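Side-chain contacts in type IV secretion protein Dot (Legionella pneumophila, PDB 6KS5), which is a deubiquitinase that regulates the association of K63-linked polyubiquitin chains with the Legionella phagosome: residues Leu94-Leu99 / Ala291-Asp296; His32-Tyr37 / Glu107-Gln112. All blocks are in the same frame, centred on the assembly; numbering follows the deposited sequence.

Contact 1. Residues Leu94-Leu99 / Ala291-Asp296; sequences LFEKSL and AQYKRD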
loop_
_atom_site.group_PDB
_atom_site.type_symbol
_atom_site.label_atom_id
_atom_site.label_comp_id
_atom_site.label_asym_id
_atom_site.label_seq_id
_atom_site.Cartn_x
_atom_site.Cartn_y
_atom_site.Cartn_z
ATOM N N LEU A 94 -6.267 15.306 -13.860
ATOM C CA LEU A 94 -5.140 14.661 -13.201
ATOM C C LEU A 94 -5.599 13.875 -11.981
ATOM O O LEU A 94 -5.020 12.834 -11.653
ATOM C CB LEU A 94 -4.091 15.698 -12.805
ATOM C CG LEU A 94 -2.712 15.141 -12.458
ATOM C CD1 LEU A 94 -2.039 14.592 -13.705
ATOM C CD2 LEU A 94 -1.853 16.215 -11.808
ATOM N N PHE A 95 -6.644 14.359 -11.306
ATOM C CA PHE A 95 -7.140 13.664 -10.123
ATOM C C PHE A 95 -7.759 12.321 -10.495
ATOM O O PHE A 95 -7.556 11.320 -9.794
ATOM C CB PHE A 95 -8.156 14.537 -9.383
ATOM C CG PHE A 95 -8.764 13.874 -8.179
ATOM C CD1 PHE A 95 -9.903 13.087 -8.300
ATOM C CD2 PHE A 95 -8.200 14.037 -6.925
ATOM C CE1 PHE A 95 -10.463 12.470 -7.198
ATOM C CE2 PHE A 95 -8.757 13.427 -5.817
ATOM C CZ PHE A 95 -9.891 12.640 -5.956
ATOM N N GLU A 96 -8.528 12.281 -11.584
ATOM C CA GLU A 96 -9.153 11.033 -12.004
ATOM C C GLU A 96 -8.117 9.996 -12.422
ATOM O O GLU A 96 -8.366 8.790 -12.303
ATOM C CB GLU A 96 -10.136 11.294 -13.149
ATOM C CG GLU A 96 -11.377 12.091 -12.757
ATOM C CD GLU A 96 -11.113 13.582 -12.644
ATOM O OE1 GLU A 96 -11.937 14.286 -12.018
ATOM O OE2 GLU A 96 -10.082 14.050 -13.175
ATOM N N LYS A 97 -6.955 10.440 -12.907
ATOM C CA LYS A 97 -5.946 9.499 -13.378
ATOM C C LYS A 97 -5.247 8.798 -12.218
ATOM O O LYS A 97 -4.977 7.592 -12.286
ATOM C CB LYS A 97 -4.934 10.224 -14.264
ATOM N N SER A 98 -4.940 9.533 -11.148
ATOM C CA SER A 98 -4.248 8.924 -10.018
ATOM C C SER A 98 -5.136 7.921 -9.292
ATOM O O SER A 98 -4.646 6.891 -8.819
ATOM C CB SER A 98 -3.766 10.003 -9.051
ATOM O OG SER A 98 -4.855 10.667 -8.436
ATOM N N LEU A 99 -6.437 8.190 -9.214
ATOM C CA LEU A 99 -7.333 7.271 -8.521
ATOM C C LEU A 99 -7.434 5.938 -9.257
ATOM O O LEU A 99 -7.494 4.877 -8.627
ATOM C CB LEU A 99 -8.705 7.919 -8.360
ATOM C CG LEU A 99 -9.810 7.071 -7.742
ATOM C CD1 LEU A 99 -9.830 7.256 -6.239
ATOM C CD2 LEU A 99 -11.149 7.442 -8.341
ATOM N N ALA A 291 -10.759 19.820 -3.919
ATOM C CA ALA A 291 -11.658 20.748 -3.245
ATOM C C ALA A 291 -13.025 20.783 -3.917
ATOM O O ALA A 291 -14.043 20.990 -3.247
ATOM C CB ALA A 291 -11.035 22.143 -3.203
ATOM N N GLN A 292 -13.074 20.578 -5.234
ATOM C CA GLN A 292 -14.363 20.429 -5.895
ATOM C C GLN A 292 -14.999 19.098 -5.533
ATOM O O GLN A 292 -16.215 19.020 -5.332
ATOM C CB GLN A 292 -14.204 20.552 -7.409
ATOM N N TYR A 293 -14.184 18.044 -5.430
ATOM C CA TYR A 293 -14.696 16.721 -5.095
ATOM C C TYR A 293 -15.253 16.666 -3.679
ATOM O O TYR A 293 -16.223 15.944 -3.426
ATOM C CB TYR A 293 -13.589 15.683 -5.259
ATOM C CG TYR A 293 -13.523 15.029 -6.620
ATOM C CD1 TYR A 293 -12.705 15.536 -7.620
ATOM C CD2 TYR A 293 -14.273 13.894 -6.899
ATOM C CE1 TYR A 293 -12.639 14.931 -8.860
ATOM C CE2 TYR A 293 -14.214 13.281 -8.135
ATOM C CZ TYR A 293 -13.394 13.799 -9.111
ATOM O OH TYR A 293 -13.339 13.187 -10.342
ATOM N N LYS A 294 -14.661 17.417 -2.748
ATOM C CA LYS A 294 -15.088 17.341 -1.354
ATOM C C LYS A 294 -16.490 17.911 -1.172
ATOM O O LYS A 294 -17.345 17.287 -0.532
ATOM C CB LYS A 294 -14.086 18.066 -0.456
ATOM N N ARG A 295 -16.751 19.098 -1.726
ATOM C CA ARG A 295 -18.086 19.673 -1.593
ATOM C C ARG A 295 -19.093 18.957 -2.483
ATOM O O ARG A 295 -20.275 18.876 -2.133
ATOM C CB ARG A 295 -18.065 21.168 -1.908
ATOM C CG ARG A 295 -19.418 21.853 -1.721
ATOM C CD ARG A 295 -19.609 22.373 -0.296
ATOM N NE ARG A 295 -20.468 21.509 0.515
ATOM C CZ ARG A 295 -21.224 21.942 1.524
ATOM N NH1 ARG A 295 -21.235 23.231 1.842
ATOM N NH2 ARG A 295 -21.972 21.088 2.212
ATOM N N ASP A 296 -18.651 18.437 -3.631
ATOM C CA ASP A 296 -19.549 17.649 -4.467
ATOM C C ASP A 296 -19.951 16.358 -3.763
ATOM O O ASP A 296 -21.097 15.910 -3.881
ATOM C CB ASP A 296 -18.893 17.352 -5.817
ATOM C CG ASP A 296 -18.792 18.588 -6.711
ATOM O OD1 ASP A 296 -19.540 19.563 -6.484
ATOM O OD2 ASP A 296 -17.963 18.586 -7.649
#
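Phe95 and Tyr293 bring their rings together where helix 95-112 begins and helix 280-296 ends. Phe95 CE1 lies over the centre of one Tyr293 face, 3.6 Å above its plane. The planes are inclined by 32° and the centroids 4.4 Å apart, an oblique overlap that is neither a regular stack nor an edge-to-face pair. Phe95 reaches across because its CG stands anti to the backbone N (chi1 178°), carrying the ring out to Tyr293.

Tyrosine suits the opposing position because it offers an apolar face to Phe95 and a hydroxyl to a polar partner at the rim. Tyr293 OH is modelled as donating to Glu96 OE1, which sits at the ring edge in its plane, but the 2.4 Å between Tyr293 OH and Glu96 OE1 is doubtful as a length at 2.8 Å resolution. Glu96 gets there by bending at chi2 (79°), which brings the carboxylate alongside the hydroxyl. Leu312 N adds a weak bond to the same hydroxyl.

Phe95 and Tyr293 are buried, whereas Glu96 is partly exposed and Ala291, which takes no part in the packing, is exposed. The whole is an interhelical packing contact: an oblique aromatic pair, with a carboxylate beside the phenol hydroxyl, joining the first turn of one helix to the last turns of another.

Contact 2. Residues His32-Tyr37 / Glu107-Gln112; sequences HNFALY and EWFPTQ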
loop_
_atom_site.group_PDB
_atom_site.type_symbol
_atom_site.label_atom_id
_atom_site.label_comp_id
_atom_site.label_asym_id
_atom_site.label_seq_id
_atom_site.Cartn_x
_atom_site.Cartn_y
_atom_site.Cartn_z
ATOM N N HIS A 32 -1.795 6.934 -4.594
ATOM C CA HIS A 32 -2.172 8.184 -5.235
ATOM C C HIS A 32 -1.002 9.162 -5.236
ATOM O O HIS A 32 -0.764 9.845 -6.237
ATOM C CB HIS A 32 -3.394 8.787 -4.541
ATOM C CG HIS A 32 -4.626 7.939 -4.631
ATOM N ND1 HIS A 32 -5.692 8.083 -3.767
ATOM C CD2 HIS A 32 -4.962 6.935 -5.476
ATOM C CE1 HIS A 32 -6.629 7.204 -4.075
ATOM N NE2 HIS A 32 -6.211 6.494 -5.107
ATOM N N ASN A 33 -0.250 9.228 -4.129
ATOM C CA ASN A 33 0.968 10.038 -4.090
ATOM C C ASN A 33 1.974 9.571 -5.138
ATOM O O ASN A 33 2.545 10.382 -5.877
ATOM C CB ASN A 33 1.602 9.978 -2.698
ATOM C CG ASN A 33 0.975 10.949 -1.718
ATOM O OD1 ASN A 33 1.598 11.931 -1.321
ATOM N ND2 ASN A 33 -0.251 10.661 -1.297
ATOM N N PHE A 34 2.225 8.261 -5.195
ATOM C CA PHE A 34 3.136 7.738 -6.206
ATOM C C PHE A 34 2.590 7.950 -7.608
ATOM O O PHE A 34 3.361 8.188 -8.546
ATOM C CB PHE A 34 3.395 6.251 -5.966
ATOM C CG PHE A 34 4.452 5.669 -6.858
ATOM C CD1 PHE A 34 5.693 6.274 -6.960
ATOM C CD2 PHE A 34 4.208 4.517 -7.592
ATOM C CE1 PHE A 34 6.671 5.746 -7.776
ATOM C CE2 PHE A 34 5.184 3.982 -8.413
ATOM C CZ PHE A 34 6.418 4.600 -8.504
ATOM N N ALA A 35 1.267 7.880 -7.768
ATOM C CA ALA A 35 0.663 8.070 -9.079
ATOM C C ALA A 35 0.932 9.473 -9.604
ATOM O O ALA A 35 1.525 9.646 -10.675
ATOM C CB ALA A 35 -0.838 7.793 -9.009
ATOM N N LEU A 36 0.518 10.497 -8.852
ATOM C CA LEU A 36 0.685 11.856 -9.352
ATOM C C LEU A 36 2.150 12.271 -9.399
ATOM O O LEU A 36 2.495 13.176 -10.163
ATOM C CB LEU A 36 -0.146 12.847 -8.528
ATOM C CG LEU A 36 -0.262 12.771 -7.005
ATOM C CD1 LEU A 36 1.061 13.082 -6.311
ATOM C CD2 LEU A 36 -1.383 13.681 -6.510
ATOM N N TYR A 37 3.021 11.614 -8.628
ATOM C CA TYR A 37 4.453 11.817 -8.807
ATOM C C TYR A 37 4.917 11.325 -10.172
ATOM O O TYR A 37 5.796 11.937 -10.789
ATOM C CB TYR A 37 5.236 11.104 -7.704
ATOM C CG TYR A 37 6.719 10.999 -7.982
ATOM C CD1 TYR A 37 7.561 12.084 -7.778
ATOM C CD2 TYR A 37 7.278 9.816 -8.450
ATOM C CE1 TYR A 37 8.919 11.995 -8.030
ATOM C CE2 TYR A 37 8.635 9.717 -8.708
ATOM C CZ TYR A 37 9.451 10.811 -8.496
ATOM O OH TYR A 37 10.803 10.719 -8.750
ATOM N N GLU A 107 -2.257 -3.682 -6.720
ATOM C CA GLU A 107 -2.117 -5.082 -7.081
ATOM C C GLU A 107 -0.878 -5.364 -7.917
ATOM O O GLU A 107 -0.478 -6.524 -8.025
ATOM C CB GLU A 107 -3.365 -5.560 -7.832
ATOM C CG GLU A 107 -4.675 -5.194 -7.138
ATOM C CD GLU A 107 -5.870 -6.002 -7.637
ATOM O OE1 GLU A 107 -5.675 -6.934 -8.444
ATOM O OE2 GLU A 107 -7.010 -5.709 -7.211
ATOM N N TRP A 108 -0.250 -4.340 -8.493
ATOM C CA TRP A 108 0.929 -4.570 -9.323
ATOM C C TRP A 108 2.164 -4.848 -8.473
ATOM O O TRP A 108 2.886 -5.824 -8.717
ATOM C CB TRP A 108 1.171 -3.365 -10.234
ATOM C CG TRP A 108 2.344 -3.521 -11.145
ATOM C CD1 TRP A 108 2.344 -4.076 -12.389
ATOM C CD2 TRP A 108 3.694 -3.114 -10.888
ATOM N NE1 TRP A 108 3.610 -4.040 -12.925
ATOM C CE2 TRP A 108 4.457 -3.456 -12.023
ATOM C CE3 TRP A 108 4.332 -2.496 -9.809
ATOM C CZ2 TRP A 108 5.824 -3.202 -12.109
ATOM C CZ3 TRP A 108 5.689 -2.243 -9.898
ATOM C CH2 TRP A 108 6.419 -2.597 -11.040
ATOM N N PHE A 109 2.424 -3.995 -7.482
ATOM C CA PHE A 109 3.606 -4.152 -6.635
ATOM C C PHE A 109 3.715 -5.532 -5.999
ATOM O O PHE A 109 4.805 -6.122 -6.061
ATOM C CB PHE A 109 3.623 -3.051 -5.564
ATOM C CG PHE A 109 4.280 -1.783 -6.011
ATOM C CD1 PHE A 109 5.660 -1.695 -6.094
ATOM C CD2 PHE A 109 3.519 -0.676 -6.351
ATOM C CE1 PHE A 109 6.273 -0.524 -6.507
ATOM C CE2 PHE A 109 4.121 0.499 -6.766
ATOM C CZ PHE A 109 5.500 0.577 -6.843
ATOM N N PRO A 110 2.664 -6.106 -5.395
ATOM C CA PRO A 110 2.833 -7.443 -4.798
ATOM C C PRO A 110 3.210 -8.518 -5.806
ATOM O O PRO A 110 4.047 -9.373 -5.489
ATOM C CB PRO A 110 1.467 -7.707 -4.150
ATOM C CG PRO A 110 0.935 -6.351 -3.863
ATOM C CD PRO A 110 1.351 -5.534 -5.047
ATOM N N THR A 111 2.639 -8.499 -7.016
ATOM C CA THR A 111 3.066 -9.465 -8.023
ATOM C C THR A 111 4.515 -9.271 -8.441
ATOM O O THR A 111 5.092 -10.179 -9.048
ATOM C CB THR A 111 2.192 -9.402 -9.278
ATOM O OG1 THR A 111 2.622 -8.312 -10.105
ATOM C CG2 THR A 111 0.731 -9.230 -8.924
ATOM N N GLN A 112 5.117 -8.127 -8.133
ATOM C CA GLN A 112 6.516 -7.916 -8.461
ATOM C C GLN A 112 7.452 -8.342 -7.342
ATOM O O GLN A 112 8.665 -8.413 -7.568
ATOM C CB GLN A 112 6.763 -6.444 -8.814
#
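The Phe109 ring is met at its edge, near its plane, by Phe34 CE2, while one of its faces is covered by Trp108, whose CE3 lies over the ring centre 3.8 Å above the plane. In return, Phe109 CD2 lies in plane at the edge of the Trp108 indole, so these sequence neighbours pack directly on each other. The closest approach to the other helix is from Phe109 CZ to Phe34 CE2, 3.8 Å, with Phe109 CE2 4.0 Å from the same Phe34 carbon. The two phenyl planes stand at 56° and their centroids are 5.9 Å apart; Phe34 reaches the edge of Phe109, while Phe109 meets the Phe34 ring obliquely.

Phenylalanine suits both places: the segments' nearest CA atoms, those of Phe34 and Phe109, are 11.9 Å apart, and two long, wholly apolar side chains bridge that gap without burying a polar group. Phe34 spans its share with CG anti to the backbone N (chi1 -173°).

Behind Phe109 the helix is kinked at Pro110, whose nitrogen carries no hydrogen to bond back to the preceding turn. Thr111 OG1 donates to Trp108 O at 2.9 Å, in the carbonyl plane and on a lone pair; a side chain thus ties this threonine to the carbonyl three residues earlier.

Helix 29-40 rests on helix 95-112 at several further points, Phe34 touching Leu105 and Ala35 touching Leu101. Phe109 also packs on Met228 and Met229 of helix 222-231, and Trp108 meets Phe52 edge-to-face. Asn33 and Leu36 touch Leu273 of strand 272-273, so helix 29-40 packs against both the sheet and helix 95-112.

How the contacts relate
Both contacts are buried and both draw on helix 95-112, contact 1 at its first turn and contact 2 near its far end, with their centres 18 Å apart. Contact 1 lies farther out, about 20 Å from the centre of the chain, and holds helix 280-296; contact 2, about 8 Å from that centre, holds helix 29-40. The difference in chemistry is consistent with this: the outer contact adds a partly exposed Glu96 and a phenol hydroxyl to its aromatic pair, whereas the central one crosses between its helices through phenyl rings alone. Helix 29-40 also links the two, since Ala35 CB packs 3.7 Å from Ser98 CB, with His32 against Leu99.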